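PDB 3JUR: Exo-poly-alpha-D-galacturonosidase from Thermotoga maritima, which probably hydrolyses the alpha-1,4 linkages of polygalacturonate, the backbone of pectin, releasing galacturonate from the chain end. Local coordinates for residues Glu13-Val18 and Tyr282-Asp287; Ile108-Tyr113 and Arg180-Gly185; Asp25-Leu30 and Gly59-Val64; Val373-Val378 and Val400-Ile405. All blocks are in the same frame, centred on the assembly; numbering follows the deposited sequence.

Interaction 1 (Glu13-Val18 and Tyr282-Asp287); sequences EILNHV and YILVRD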
loop_
_atom_site.group_PDB
_atom_site.type_symbol
_atom_site.label_atom_id
_atom_site.label_comp_id
_atom_site.label_asym_id
_atom_site.label_seq_id
_atom_site.Cartn_x
_atom_site.Cartn_y
_atom_site.Cartn_z
ATOM N N GLU D 13 27.564 7.529 25.269
ATOM C CA GLU D 13 29.012 7.672 25.290
ATOM C C GLU D 13 29.447 9.096 24.924
ATOM O O GLU D 13 30.298 9.678 25.604
ATOM C CB GLU D 13 29.638 6.624 24.354
ATOM C CG GLU D 13 31.136 6.773 24.087
ATOM C CD GLU D 13 32.015 6.489 25.299
ATOM O OE1 GLU D 13 31.519 5.945 26.311
ATOM O OE2 GLU D 13 33.220 6.819 25.231
ATOM N N ILE D 14 28.855 9.649 23.865
ATOM C CA ILE D 14 29.112 11.031 23.468
ATOM C C ILE D 14 28.752 12.011 24.591
ATOM O O ILE D 14 29.573 12.849 24.973
ATOM C CB ILE D 14 28.361 11.419 22.154
ATOM C CG1 ILE D 14 28.789 10.502 21.003
ATOM C CG2 ILE D 14 28.648 12.875 21.792
ATOM C CD1 ILE D 14 27.855 10.480 19.812
ATOM N N LEU D 15 27.534 11.895 25.118
ATOM C CA LEU D 15 27.071 12.768 26.206
ATOM C C LEU D 15 27.916 12.654 27.484
ATOM O O LEU D 15 27.989 13.602 28.273
ATOM C CB LEU D 15 25.584 12.527 26.516
ATOM C CG LEU D 15 24.597 12.957 25.420
ATOM C CD1 LEU D 15 23.224 12.327 25.615
ATOM C CD2 LEU D 15 24.486 14.479 25.341
ATOM N N ASN D 16 28.554 11.503 27.682
ATOM C CA ASN D 16 29.427 11.306 28.841
ATOM C C ASN D 16 30.774 12.023 28.733
ATOM O O ASN D 16 31.453 12.224 29.738
ATOM C CB ASN D 16 29.637 9.811 29.132
ATOM C CG ASN D 16 28.434 9.168 29.814
ATOM O OD1 ASN D 16 27.641 9.844 30.472
ATOM N ND2 ASN D 16 28.299 7.853 29.666
ATOM N N HIS D 17 31.158 12.408 27.518
ATOM C CA HIS D 17 32.456 13.051 27.299
ATOM C C HIS D 17 32.320 14.443 26.672
ATOM O O HIS D 17 33.260 14.981 26.081
ATOM C CB HIS D 17 33.376 12.126 26.495
ATOM C CG HIS D 17 33.691 10.844 27.202
ATOM N ND1 HIS D 17 33.054 9.655 26.913
ATOM C CD2 HIS D 17 34.552 10.574 28.212
ATOM C CE1 HIS D 17 33.523 8.703 27.703
ATOM N NE2 HIS D 17 34.430 9.235 28.501
ATOM N N VAL D 18 31.138 15.023 26.827
ATOM C CA VAL D 18 30.858 16.358 26.333
ATOM C C VAL D 18 30.449 17.245 27.516
ATOM O O VAL D 18 29.569 16.881 28.293
ATOM C CB VAL D 18 29.780 16.318 25.201
ATOM C CG1 VAL D 18 28.988 17.597 25.136
ATOM C CG2 VAL D 18 30.422 16.013 23.854
ATOM N N TYR D 282 32.316 9.802 17.320
ATOM C CA TYR D 282 31.489 10.164 18.465
ATOM C C TYR D 282 30.938 11.577 18.310
ATOM O O TYR D 282 31.221 12.471 19.109
ATOM C CB TYR D 282 32.264 9.974 19.777
ATOM C CG TYR D 282 32.563 8.527 20.104
ATOM C CD1 TYR D 282 31.530 7.606 20.271
ATOM C CD2 TYR D 282 33.877 8.080 20.274
ATOM C CE1 TYR D 282 31.790 6.269 20.582
ATOM C CE2 TYR D 282 34.148 6.740 20.593
ATOM C CZ TYR D 282 33.091 5.847 20.736
ATOM O OH TYR D 282 33.332 4.529 21.049
ATOM N N ILE D 283 30.177 11.762 17.233
ATOM C CA ILE D 283 29.525 13.026 16.904
ATOM C C ILE D 283 28.020 12.819 17.022
ATOM O O ILE D 283 27.458 11.906 16.400
ATOM C CB ILE D 283 29.837 13.513 15.449
ATOM C CG1 ILE D 283 31.319 13.317 15.055
ATOM C CG2 ILE D 283 29.372 14.968 15.246
ATOM C CD1 ILE D 283 32.319 14.141 15.834
ATOM N N LEU D 284 27.384 13.664 17.829
ATOM C CA LEU D 284 25.950 13.612 18.044
ATOM C C LEU D 284 25.310 14.856 17.433
ATOM O O LEU D 284 25.678 15.981 17.769
ATOM C CB LEU D 284 25.630 13.496 19.545
ATOM C CG LEU D 284 24.164 13.437 19.983
ATOM C CD1 LEU D 284 23.453 12.204 19.392
ATOM C CD2 LEU D 284 24.084 13.425 21.496
ATOM N N VAL D 285 24.375 14.635 16.511
ATOM C CA VAL D 285 23.653 15.713 15.832
ATOM C C VAL D 285 22.160 15.516 16.117
ATOM O O VAL D 285 21.552 14.572 15.604
ATOM C CB VAL D 285 23.920 15.673 14.305
ATOM C CG1 VAL D 285 23.213 16.829 13.569
ATOM C CG2 VAL D 285 25.428 15.698 14.033
ATOM N N ARG D 286 21.571 16.376 16.950
ATOM C CA ARG D 286 20.179 16.151 17.364
ATOM C C ARG D 286 19.355 17.432 17.497
ATOM O O ARG D 286 19.898 18.511 17.790
ATOM C CB ARG D 286 20.137 15.358 18.679
ATOM C CG ARG D 286 20.696 16.118 19.867
ATOM C CD ARG D 286 20.684 15.279 21.135
ATOM N NE ARG D 286 20.926 16.100 22.313
ATOM C CZ ARG D 286 21.025 15.624 23.552
ATOM N NH1 ARG D 286 20.927 14.322 23.777
ATOM N NH2 ARG D 286 21.239 16.453 24.568
ATOM N N ASP D 287 18.039 17.294 17.302
ATOM C CA ASP D 287 17.076 18.390 17.506
ATOM C C ASP D 287 17.370 19.653 16.679
ATOM O O ASP D 287 17.085 20.773 17.126
ATOM C CB ASP D 287 16.971 18.767 19.002
ATOM C CG ASP D 287 16.739 17.564 19.902
ATOM O OD1 ASP D 287 15.859 16.727 19.593
ATOM O OD2 ASP D 287 17.440 17.465 20.932
#

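Interaction 2 (Ile108-Tyr113 and Arg180-Gly185); sequences IELYNY and RVFGKG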
loop_
_atom_site.group_PDB
_atom_site.type_symbol
_atom_site.label_atom_id
_atom_site.label_comp_id
_atom_site.label_asym_id
_atom_site.label_seq_id
_atom_site.Cartn_x
_atom_site.Cartn_y
_atom_site.Cartn_z
ATOM N N ILE D 108 43.032 19.443 3.167
ATOM C CA ILE D 108 44.502 19.451 3.126
ATOM C C ILE D 108 45.070 20.638 3.917
ATOM O O ILE D 108 44.660 21.786 3.710
ATOM C CB ILE D 108 45.062 19.433 1.666
ATOM C CG1 ILE D 108 44.598 18.177 0.913
ATOM C CG2 ILE D 108 46.604 19.501 1.664
ATOM C CD1 ILE D 108 44.738 18.260 -0.595
ATOM N N GLU D 109 46.005 20.342 4.822
ATOM C CA GLU D 109 46.650 21.360 5.651
ATOM C C GLU D 109 47.559 22.270 4.837
ATOM O O GLU D 109 48.217 21.828 3.894
ATOM C CB GLU D 109 47.465 20.708 6.769
ATOM C CG GLU D 109 46.627 20.005 7.824
ATOM C CD GLU D 109 47.431 19.631 9.055
ATOM O OE1 GLU D 109 46.853 19.616 10.166
ATOM O OE2 GLU D 109 48.640 19.356 8.910
ATOM N N LEU D 110 47.583 23.545 5.209
ATOM C CA LEU D 110 48.424 24.538 4.546
ATOM C C LEU D 110 48.583 25.783 5.420
ATOM O O LEU D 110 47.947 25.906 6.471
ATOM C CB LEU D 110 47.824 24.925 3.184
ATOM C CG LEU D 110 46.672 25.938 3.139
ATOM C CD1 LEU D 110 46.438 26.403 1.723
ATOM C CD2 LEU D 110 45.385 25.382 3.742
ATOM N N TYR D 111 49.445 26.695 4.981
ATOM C CA TYR D 111 49.488 28.040 5.539
ATOM C C TYR D 111 48.812 28.990 4.562
ATOM O O TYR D 111 49.172 29.055 3.384
ATOM C CB TYR D 111 50.923 28.459 5.873
ATOM C CG TYR D 111 51.392 27.874 7.181
ATOM C CD1 TYR D 111 51.411 28.642 8.343
ATOM C CD2 TYR D 111 51.784 26.539 7.265
ATOM C CE1 TYR D 111 51.832 28.097 9.558
ATOM C CE2 TYR D 111 52.198 25.983 8.468
ATOM C CZ TYR D 111 52.221 26.765 9.611
ATOM O OH TYR D 111 52.637 26.206 10.801
ATOM N N ASN D 112 47.809 29.701 5.061
ATOM C CA ASN D 112 46.940 30.521 4.228
ATOM C C ASN D 112 46.305 31.629 5.063
ATOM O O ASN D 112 46.554 31.720 6.268
ATOM C CB ASN D 112 45.858 29.643 3.577
ATOM C CG ASN D 112 45.077 30.367 2.484
ATOM O OD1 ASN D 112 45.610 31.224 1.770
ATOM N ND2 ASN D 112 43.806 30.015 2.346
ATOM N N TYR D 113 45.494 32.463 4.410
ATOM C CA TYR D 113 44.744 33.531 5.065
ATOM C C TYR D 113 44.102 33.043 6.356
ATOM O O TYR D 113 43.569 31.926 6.415
ATOM C CB TYR D 113 43.659 34.079 4.125
ATOM C CG TYR D 113 44.193 34.868 2.942
ATOM C CD1 TYR D 113 44.829 36.097 3.126
ATOM C CD2 TYR D 113 44.051 34.388 1.638
ATOM C CE1 TYR D 113 45.318 36.823 2.044
ATOM C CE2 TYR D 113 44.533 35.108 0.545
ATOM C CZ TYR D 113 45.172 36.325 0.755
ATOM O OH TYR D 113 45.656 37.049 -0.315
ATOM N N ARG D 180 53.985 24.679 2.565
ATOM C CA ARG D 180 52.780 24.865 1.765
ATOM C C ARG D 180 52.203 26.247 2.045
ATOM O O ARG D 180 51.184 26.381 2.732
ATOM C CB ARG D 180 51.744 23.784 2.085
ATOM C CG ARG D 180 52.220 22.364 1.867
ATOM C CD ARG D 180 51.104 21.384 2.168
ATOM N NE ARG D 180 51.611 20.037 2.410
ATOM C CZ ARG D 180 50.915 19.067 2.997
ATOM N NH1 ARG D 180 49.671 19.287 3.414
ATOM N NH2 ARG D 180 51.462 17.871 3.172
ATOM N N VAL D 181 52.859 27.269 1.507
ATOM C CA VAL D 181 52.515 28.656 1.810
ATOM C C VAL D 181 51.725 29.287 0.665
ATOM O O VAL D 181 52.196 29.338 -0.473
ATOM C CB VAL D 181 53.781 29.500 2.131
ATOM C CG1 VAL D 181 53.413 30.946 2.476
ATOM C CG2 VAL D 181 54.571 28.865 3.268
ATOM N N PHE D 182 50.526 29.764 0.980
ATOM C CA PHE D 182 49.671 30.419 -0.007
ATOM C C PHE D 182 49.404 31.871 0.397
ATOM O O PHE D 182 50.338 32.667 0.461
ATOM C CB PHE D 182 48.391 29.595 -0.253
ATOM C CG PHE D 182 48.654 28.280 -0.941
ATOM C CD1 PHE D 182 48.462 28.146 -2.312
ATOM C CD2 PHE D 182 49.142 27.187 -0.228
ATOM C CE1 PHE D 182 48.733 26.940 -2.959
ATOM C CE2 PHE D 182 49.417 25.979 -0.868
ATOM C CZ PHE D 182 49.210 25.855 -2.235
ATOM N N GLY D 183 48.153 32.222 0.674
ATOM C CA GLY D 183 47.823 33.598 1.037
ATOM C C GLY D 183 47.952 34.552 -0.133
ATOM O O GLY D 183 47.334 34.339 -1.180
ATOM N N LYS D 184 48.769 35.594 0.053
ATOM C CA LYS D 184 48.967 36.674 -0.925
ATOM C C LYS D 184 49.394 36.137 -2.292
ATOM O O LYS D 184 50.369 35.383 -2.401
ATOM C CB LYS D 184 50.005 37.680 -0.399
ATOM C CG LYS D 184 49.998 39.049 -1.073
ATOM C CD LYS D 184 51.218 39.867 -0.640
ATOM C CE LYS D 184 51.012 41.367 -0.821
ATOM N NZ LYS D 184 51.097 41.832 -2.232
ATOM N N GLY D 185 48.655 36.531 -3.326
ATOM C CA GLY D 185 48.915 36.075 -4.695
ATOM C C GLY D 185 48.248 34.745 -5.019
ATOM O O GLY D 185 48.405 34.216 -6.119
HETATM O O HOH W 1 45.447 36.616 -2.868
#

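Interaction 3 (Asp25-Leu30 and Gly59-Val64); sequences DREVNL and GGRLIV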
loop_
_atom_site.group_PDB
_atom_site.type_symbol
_atom_site.label_atom_id
_atom_site.label_comp_id
_atom_site.label_asym_id
_atom_site.label_seq_id
_atom_site.Cartn_x
_atom_site.Cartn_y
_atom_site.Cartn_z
ATOM N N ASP D 25 35.317 33.779 36.002
ATOM C CA ASP D 25 34.333 34.810 36.324
ATOM C C ASP D 25 35.009 36.180 36.312
ATOM O O ASP D 25 35.548 36.638 37.323
ATOM C CB ASP D 25 33.667 34.526 37.677
ATOM C CG ASP D 25 32.355 35.281 37.857
ATOM O OD1 ASP D 25 31.578 35.385 36.884
ATOM O OD2 ASP D 25 32.093 35.763 38.981
ATOM N N ARG D 26 34.975 36.818 35.147
ATOM C CA ARG D 26 35.741 38.027 34.870
ATOM C C ARG D 26 35.306 38.506 33.489
ATOM O O ARG D 26 35.173 37.693 32.570
ATOM C CB ARG D 26 37.239 37.687 34.865
ATOM C CG ARG D 26 38.179 38.842 35.087
ATOM C CD ARG D 26 39.638 38.397 34.944
ATOM N NE ARG D 26 40.125 37.626 36.092
ATOM C CZ ARG D 26 40.523 36.353 36.050
ATOM N NH1 ARG D 26 40.512 35.668 34.912
ATOM N NH2 ARG D 26 40.945 35.761 37.156
ATOM N N GLU D 27 35.065 39.807 33.341
ATOM C CA GLU D 27 34.626 40.358 32.054
ATOM C C GLU D 27 35.123 41.773 31.765
ATOM O O GLU D 27 35.244 42.605 32.665
ATOM C CB GLU D 27 33.097 40.305 31.924
ATOM C CG GLU D 27 32.336 41.190 32.908
ATOM C CD GLU D 27 30.821 41.088 32.765
ATOM O OE1 GLU D 27 30.141 42.114 32.971
ATOM O OE2 GLU D 27 30.309 39.995 32.443
ATOM N N VAL D 28 35.415 42.033 30.494
ATOM C CA VAL D 28 35.720 43.387 30.040
ATOM C C VAL D 28 34.837 43.728 28.830
ATOM O O VAL D 28 34.385 42.835 28.109
ATOM C CB VAL D 28 37.226 43.584 29.717
ATOM C CG1 VAL D 28 37.613 45.036 29.926
ATOM C CG2 VAL D 28 38.102 42.721 30.612
ATOM N N ASN D 29 34.574 45.019 28.639
ATOM C CA ASN D 29 33.732 45.513 27.552
ATOM C C ASN D 29 34.581 46.093 26.421
ATOM O O ASN D 29 35.519 46.861 26.667
ATOM C CB ASN D 29 32.762 46.572 28.090
ATOM C CG ASN D 29 31.608 46.855 27.143
ATOM O OD1 ASN D 29 31.809 47.218 25.980
ATOM N ND2 ASN D 29 30.385 46.715 27.649
ATOM N N LEU D 30 34.233 45.736 25.184
ATOM C CA LEU D 30 34.982 46.157 23.995
ATOM C C LEU D 30 35.076 47.677 23.815
ATOM O O LEU D 30 36.052 48.175 23.250
ATOM C CB LEU D 30 34.400 45.514 22.729
ATOM C CG LEU D 30 35.243 45.667 21.459
ATOM C CD1 LEU D 30 36.513 44.824 21.536
ATOM C CD2 LEU D 30 34.448 45.329 20.212
ATOM N N GLY D 59 42.020 34.832 31.635
ATOM C CA GLY D 59 40.825 34.570 30.842
ATOM C C GLY D 59 39.576 35.268 31.343
ATOM O O GLY D 59 39.611 36.011 32.323
ATOM N N GLY D 60 38.465 35.024 30.657
ATOM C CA GLY D 60 37.189 35.634 31.005
ATOM C C GLY D 60 36.339 35.927 29.788
ATOM O O GLY D 60 36.583 35.374 28.712
ATOM N N ARG D 61 35.351 36.806 29.967
ATOM C CA ARG D 61 34.376 37.146 28.931
ATOM C C ARG D 61 34.664 38.507 28.296
ATOM O O ARG D 61 34.898 39.494 28.997
ATOM C CB ARG D 61 32.939 37.122 29.494
ATOM C CG ARG D 61 32.547 35.819 30.231
ATOM C CD ARG D 61 31.083 35.804 30.725
ATOM N NE ARG D 61 30.795 36.859 31.705
ATOM C CZ ARG D 61 30.916 36.738 33.029
ATOM N NH1 ARG D 61 31.326 35.601 33.582
ATOM N NH2 ARG D 61 30.618 37.766 33.808
ATOM N N LEU D 62 34.652 38.545 26.965
ATOM C CA LEU D 62 34.742 39.796 26.214
ATOM C C LEU D 62 33.344 40.153 25.716
ATOM O O LEU D 62 32.769 39.442 24.890
ATOM C CB LEU D 62 35.738 39.671 25.044
ATOM C CG LEU D 62 35.819 40.761 23.956
ATOM C CD1 LEU D 62 35.953 42.168 24.536
ATOM C CD2 LEU D 62 36.949 40.490 22.975
ATOM N N ILE D 63 32.801 41.252 26.228
ATOM C CA ILE D 63 31.452 41.672 25.864
ATOM C C ILE D 63 31.473 42.611 24.657
ATOM O O ILE D 63 32.092 43.677 24.692
ATOM C CB ILE D 63 30.700 42.305 27.073
ATOM C CG1 ILE D 63 30.444 41.244 28.153
ATOM C CG2 ILE D 63 29.376 42.943 26.630
ATOM C CD1 ILE D 63 30.194 41.812 29.535
ATOM N N VAL D 64 30.812 42.177 23.588
ATOM C CA VAL D 64 30.586 42.994 22.401
ATOM C C VAL D 64 29.125 43.453 22.439
ATOM O O VAL D 64 28.222 42.665 22.141
ATOM C CB VAL D 64 30.849 42.198 21.088
ATOM C CG1 VAL D 64 30.681 43.093 19.869
ATOM C CG2 VAL D 64 32.231 41.555 21.100
#

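Interaction 4 (Val373-Val378 and Val400-Ile405); sequences VRSVFV and VKDILI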
loop_
_atom_site.group_PDB
_atom_site.type_symbol
_atom_site.label_atom_id
_atom_site.label_comp_id
_atom_site.label_asym_id
_atom_site.label_seq_id
_atom_site.Cartn_x
_atom_site.Cartn_y
_atom_site.Cartn_z
ATOM N N VAL D 373 32.980 1.330 3.205
ATOM C CA VAL D 373 31.680 1.971 3.464
ATOM C C VAL D 373 30.691 0.893 3.881
ATOM O O VAL D 373 30.243 0.080 3.053
ATOM C CB VAL D 373 31.145 2.780 2.241
ATOM C CG1 VAL D 373 29.843 3.497 2.589
ATOM C CG2 VAL D 373 32.188 3.807 1.759
ATOM N N ARG D 374 30.385 0.867 5.180
ATOM C CA ARG D 374 29.513 -0.160 5.762
ATOM C C ARG D 374 28.792 0.287 7.032
ATOM O O ARG D 374 29.144 1.309 7.636
ATOM C CB ARG D 374 30.280 -1.467 6.008
ATOM C CG ARG D 374 31.758 -1.288 6.282
ATOM C CD ARG D 374 32.163 -1.459 7.732
ATOM N NE ARG D 374 32.546 -2.838 8.028
ATOM C CZ ARG D 374 33.570 -3.204 8.796
ATOM N NH1 ARG D 374 34.360 -2.303 9.364
ATOM N NH2 ARG D 374 33.811 -4.490 8.994
ATOM N N SER D 375 27.775 -0.484 7.417
ATOM C CA SER D 375 27.044 -0.290 8.677
ATOM C C SER D 375 26.424 1.096 8.819
ATOM O O SER D 375 26.786 1.878 9.708
ATOM C CB SER D 375 27.944 -0.628 9.871
ATOM O OG SER D 375 28.407 -1.954 9.728
ATOM N N VAL D 376 25.502 1.397 7.908
ATOM C CA VAL D 376 24.739 2.633 7.944
ATOM C C VAL D 376 23.297 2.246 8.253
ATOM O O VAL D 376 22.726 1.349 7.610
ATOM C CB VAL D 376 24.832 3.423 6.603
ATOM C CG1 VAL D 376 24.075 4.760 6.695
ATOM C CG2 VAL D 376 26.295 3.670 6.216
ATOM N N PHE D 377 22.726 2.907 9.258
ATOM C CA PHE D 377 21.420 2.541 9.787
ATOM C C PHE D 377 20.464 3.728 9.772
ATOM O O PHE D 377 20.733 4.781 10.369
ATOM C CB PHE D 377 21.562 1.946 11.201
ATOM C CG PHE D 377 22.590 0.850 11.286
ATOM C CD1 PHE D 377 22.279 -0.448 10.888
ATOM C CD2 PHE D 377 23.882 1.121 11.731
ATOM C CE1 PHE D 377 23.242 -1.466 10.942
ATOM C CE2 PHE D 377 24.850 0.112 11.792
ATOM C CZ PHE D 377 24.526 -1.183 11.394
ATOM N N VAL D 378 19.366 3.552 9.041
ATOM C CA VAL D 378 18.310 4.536 8.969
ATOM C C VAL D 378 17.114 3.894 9.660
ATOM O O VAL D 378 16.665 2.802 9.288
ATOM C CB VAL D 378 17.959 4.926 7.508
ATOM C CG1 VAL D 378 16.769 5.892 7.477
ATOM C CG2 VAL D 378 19.152 5.560 6.799
ATOM N N VAL D 400 29.227 -1.391 -1.280
ATOM C CA VAL D 400 28.624 -0.795 -0.089
ATOM C C VAL D 400 27.962 -1.940 0.708
ATOM O O VAL D 400 27.184 -2.733 0.154
ATOM C CB VAL D 400 27.589 0.290 -0.471
ATOM C CG1 VAL D 400 26.975 0.938 0.767
ATOM C CG2 VAL D 400 28.238 1.376 -1.312
ATOM N N LYS D 401 28.304 -2.056 1.990
ATOM C CA LYS D 401 27.872 -3.204 2.788
ATOM C C LYS D 401 27.018 -2.799 3.975
ATOM O O LYS D 401 27.189 -1.706 4.536
ATOM C CB LYS D 401 29.082 -4.003 3.292
ATOM C CG LYS D 401 29.919 -4.659 2.199
ATOM C CD LYS D 401 31.328 -4.947 2.712
ATOM C CE LYS D 401 32.233 -5.586 1.648
ATOM N NZ LYS D 401 32.770 -4.597 0.660
ATOM N N ASP D 402 26.107 -3.697 4.361
ATOM C CA ASP D 402 25.364 -3.583 5.623
ATOM C C ASP D 402 24.622 -2.248 5.777
ATOM O O ASP D 402 24.788 -1.527 6.765
ATOM C CB ASP D 402 26.315 -3.836 6.813
ATOM C CG ASP D 402 25.578 -4.050 8.128
ATOM O OD1 ASP D 402 24.471 -4.648 8.126
ATOM O OD2 ASP D 402 26.117 -3.622 9.177
ATOM N N ILE D 403 23.801 -1.921 4.786
ATOM C CA ILE D 403 22.930 -0.765 4.870
ATOM C C ILE D 403 21.551 -1.267 5.263
ATOM O O ILE D 403 20.989 -2.143 4.591
ATOM C CB ILE D 403 22.845 0.038 3.532
ATOM C CG1 ILE D 403 24.237 0.307 2.939
ATOM C CG2 ILE D 403 22.056 1.337 3.734
ATOM C CD1 ILE D 403 25.207 1.116 3.836
ATOM N N LEU D 404 21.017 -0.720 6.353
ATOM C CA LEU D 404 19.709 -1.127 6.864
ATOM C C LEU D 404 18.787 0.076 7.038
ATOM O O LEU D 404 19.149 1.066 7.694
ATOM C CB LEU D 404 19.850 -1.912 8.179
ATOM C CG LEU D 404 18.579 -2.483 8.827
ATOM C CD1 LEU D 404 17.926 -3.538 7.943
ATOM C CD2 LEU D 404 18.866 -3.058 10.224
ATOM N N ILE D 405 17.611 -0.012 6.417
ATOM C CA ILE D 405 16.558 0.987 6.540
ATOM C C ILE D 405 15.326 0.305 7.139
ATOM O O ILE D 405 14.835 -0.693 6.605
ATOM C CB ILE D 405 16.222 1.631 5.172
ATOM C CG1 ILE D 405 17.487 2.232 4.551
ATOM C CG2 ILE D 405 15.135 2.693 5.327
ATOM C CD1 ILE D 405 17.350 2.646 3.106
#

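Interaction 1 (Glu13-Val18 and Tyr282-Asp287)
The C-terminal end of helix 6-16 lies across strand 280-291 of the right-handed parallel beta-helix, the fold of family 28 glycoside hydrolases, and no hydrogen bond joins the two segments. Apolar contact carries most of the interface. I14 is buried and directed at the strand; with CG1 beside its own backbone N (chi1 -59°), its tip CD1 settles on the strand backbone, 3.6 Å from Y282 C. Farther back, I14 CG1 meets Y282 CB at 3.7 Å, while I14 CD1 lies 3.8 Å from L284 CB and the two side chains cross obliquely. One helix position on, L15 CG touches L284 CD2 at 4.0 Å. A CH-pi contact flanks this aliphatic cluster: E13 CG stands over one face of the Y282 ring, 4.1 Å from its centroid and 29° off the normal. The chain of E13 then bends at chi2, and OE2 is hydrogen-bonded to the hydroxyl of Y248, whose ring also meets that of Y282 with nearly parallel planes. Charged groups lie on the other flank. R286 leaves the strand with its chain extended from CG to NE and meets L15 tip to tip, L15 CD1 being 3.6 Å from R286 NH1. Salt bridges to E252 through NE and to E11 through NH1 hold the guanidinium, so that L15 packs on an already fixed group. Beyond the last turn of the helix, H17 folds back on it, and its ND1 donates a hydrogen bond of 3.1 Å to E13 O, lying in the plane of that carbonyl.

Interaction 2 (Ile108-Tyr113 and Arg180-Gly185)
Two backbone hydrogen bonds form the first shell: Y111 N donates to R180 O at 2.9 Å, and F182 N returns to Y111 O at 2.8 Å, each nearly along its C=O axis. They make a single beta bridge between Y111 and V181, through which the loop after helix 161-173 joins strand 108-112. Side chains extend the grip in both directions. R180 runs extended from CG to NE, and its NH1, with the acceptor in the guanidinium plane, reaches E109 O at 3.0 Å from above the carbonyl plane. N112, its CG anti to the backbone N (chi1 -169°), accepts G183 N at OD1, 2.9 Å away and in the plane of the amide carbonyl. Between these, L110 CD1 presses against F182 CD2 at 3.4 Å, the side chains crossing at about a right angle. At the far end, G183 CA sits over one face of the Y113 ring, 3.8 Å from its centroid, and Y113 OH holds a water at 2.6 Å that also takes a weak bond from G185 N. An alanine in place of Y113 would remove the ring face under G183 CA and the water-binding hydroxyl, and would probably loosen the loop there. In the next shell, D272 forms a salt bridge with R180 NH1 and accepts E109 N, T175 O takes R180 NH2, and L188 O takes N112 ND2. Buried and held from several sides, the R180 guanidinium would probably keep its charge, with D272 as counter-ion and the carbonyl oxygens of E109 and T175 among its other acceptors.

Interaction 3 (Asp25-Leu30 and Gly59-Val64)
Strands 27-29 and 60-64 run parallel, 22° apart and linked through helix 44-57, at the N-terminal end of the beta-helix, an end that a helix commonly caps in this fold. The tight part is the backbone ladder and the face bearing V28 and L62. R61 N donates to R26 O at 2.8 Å, V28 N to R61 O, I63 N to V28 O at 2.9 Å and almost straight, and L30 N to I63 O. Without a side chain, G60 can bring its CA within 3.3 Å of R26 O. Beneath the ladder, L30 CD1 meets L62 CD1 at 4.0 Å, and V28, L30 and L62 pack on L54, F47 and A50 of the helix. The face bearing E27, R61 and I63 is more open to solvent and is dominated by a salt-bridge network of D25, E27 and R61. E27 CG takes the crowded position between the backbone N and the carbonyl carbon (chi1 66°), and the extended chain beyond it brings OE2 within 2.6 Å of R61 NH2; the bond lies in the guanidinium plane but meets the carboxylate from above. R61 NE adds a weak bond to the same oxygen, and NH1 a weak though straight one to D25 OD1 at 3.3 Å, while R26 O lies over a face of the guanidinium. I63 CD1 leans on E27 CD at 3.4 Å. At the edge, R26 NH1 donates to G59 O at 2.8 Å. With two carboxylates sharing one guanidinium, both acids would probably stay ionised, and R61 on strand 60-64 ties down both E27 within strand 27-29 and D25 just before it.

Interaction 4 (Val373-Val378 and Val400-Ile405)
V376 and I403 lie side by side at the apolar centre, with I403 CD1 against V376 CB at 3.6 Å. V378 and I405 repeat the pairing on the same face, V378 CB being 4.0 Å from I405 CG1. I392 and L424 of other strands touch I403, so that these residues form aliphatic ladders like those filling the interior of parallel beta-helices. The backbone bonds of two adjoining coils hold this register: L404 N to V376 O at 3.0 Å, then V378 N to L404 O at 2.8 Å. On the outer face, F377 CD1 rests on L404 CB at 3.9 Å, and the ring stacks on F342 of the neighbouring strand. The regular ladder breaks at S375 and D402, both in left-handed backbone conformation (phi 58° and 55°); V376 N reaches D402 O at 3.2 Å from above the carbonyl plane. With CG anti to its backbone N, D402 takes the hydroxyl of S375 on the anti lone pair of OD2, at 2.9 Å from OG. OD2 also approaches F377 CZ, ring and carboxylate planes being 80° apart. An alanine in place of D402 removes the acceptor of S375 OG and would probably weaken the link between the strands here. Farther out, R374 pairs with E339 and K401 NZ bonds to Y399 O. The carboxylate thus ties the two coils where their backbone bonds are bent, and the serine hydroxyl would probably help stabilise its charge.

Along the chain, interaction 1 closes a large loop from helix 6-16 to strand 280-291, within which interaction 3 and then interaction 2 are nested in series; interaction 4 follows. Three of them belong to the parallel beta-helix: interaction 3 near its N-terminal end and interaction 4 toward its C-terminal end have centres 47 Å apart, and interaction 1 lies between, 29 Å and 21 Å from them, where the N-terminal helix runs along the outside of the coils. Interaction 2 stands apart, in the loops and the short strand pair 103-105/108-112 beside the coils; its nearest atoms are about 17 Å from interaction 1. The contacts therefore join adjacent coils, the N-terminal helix and the loop region beside the coils into one elongated body.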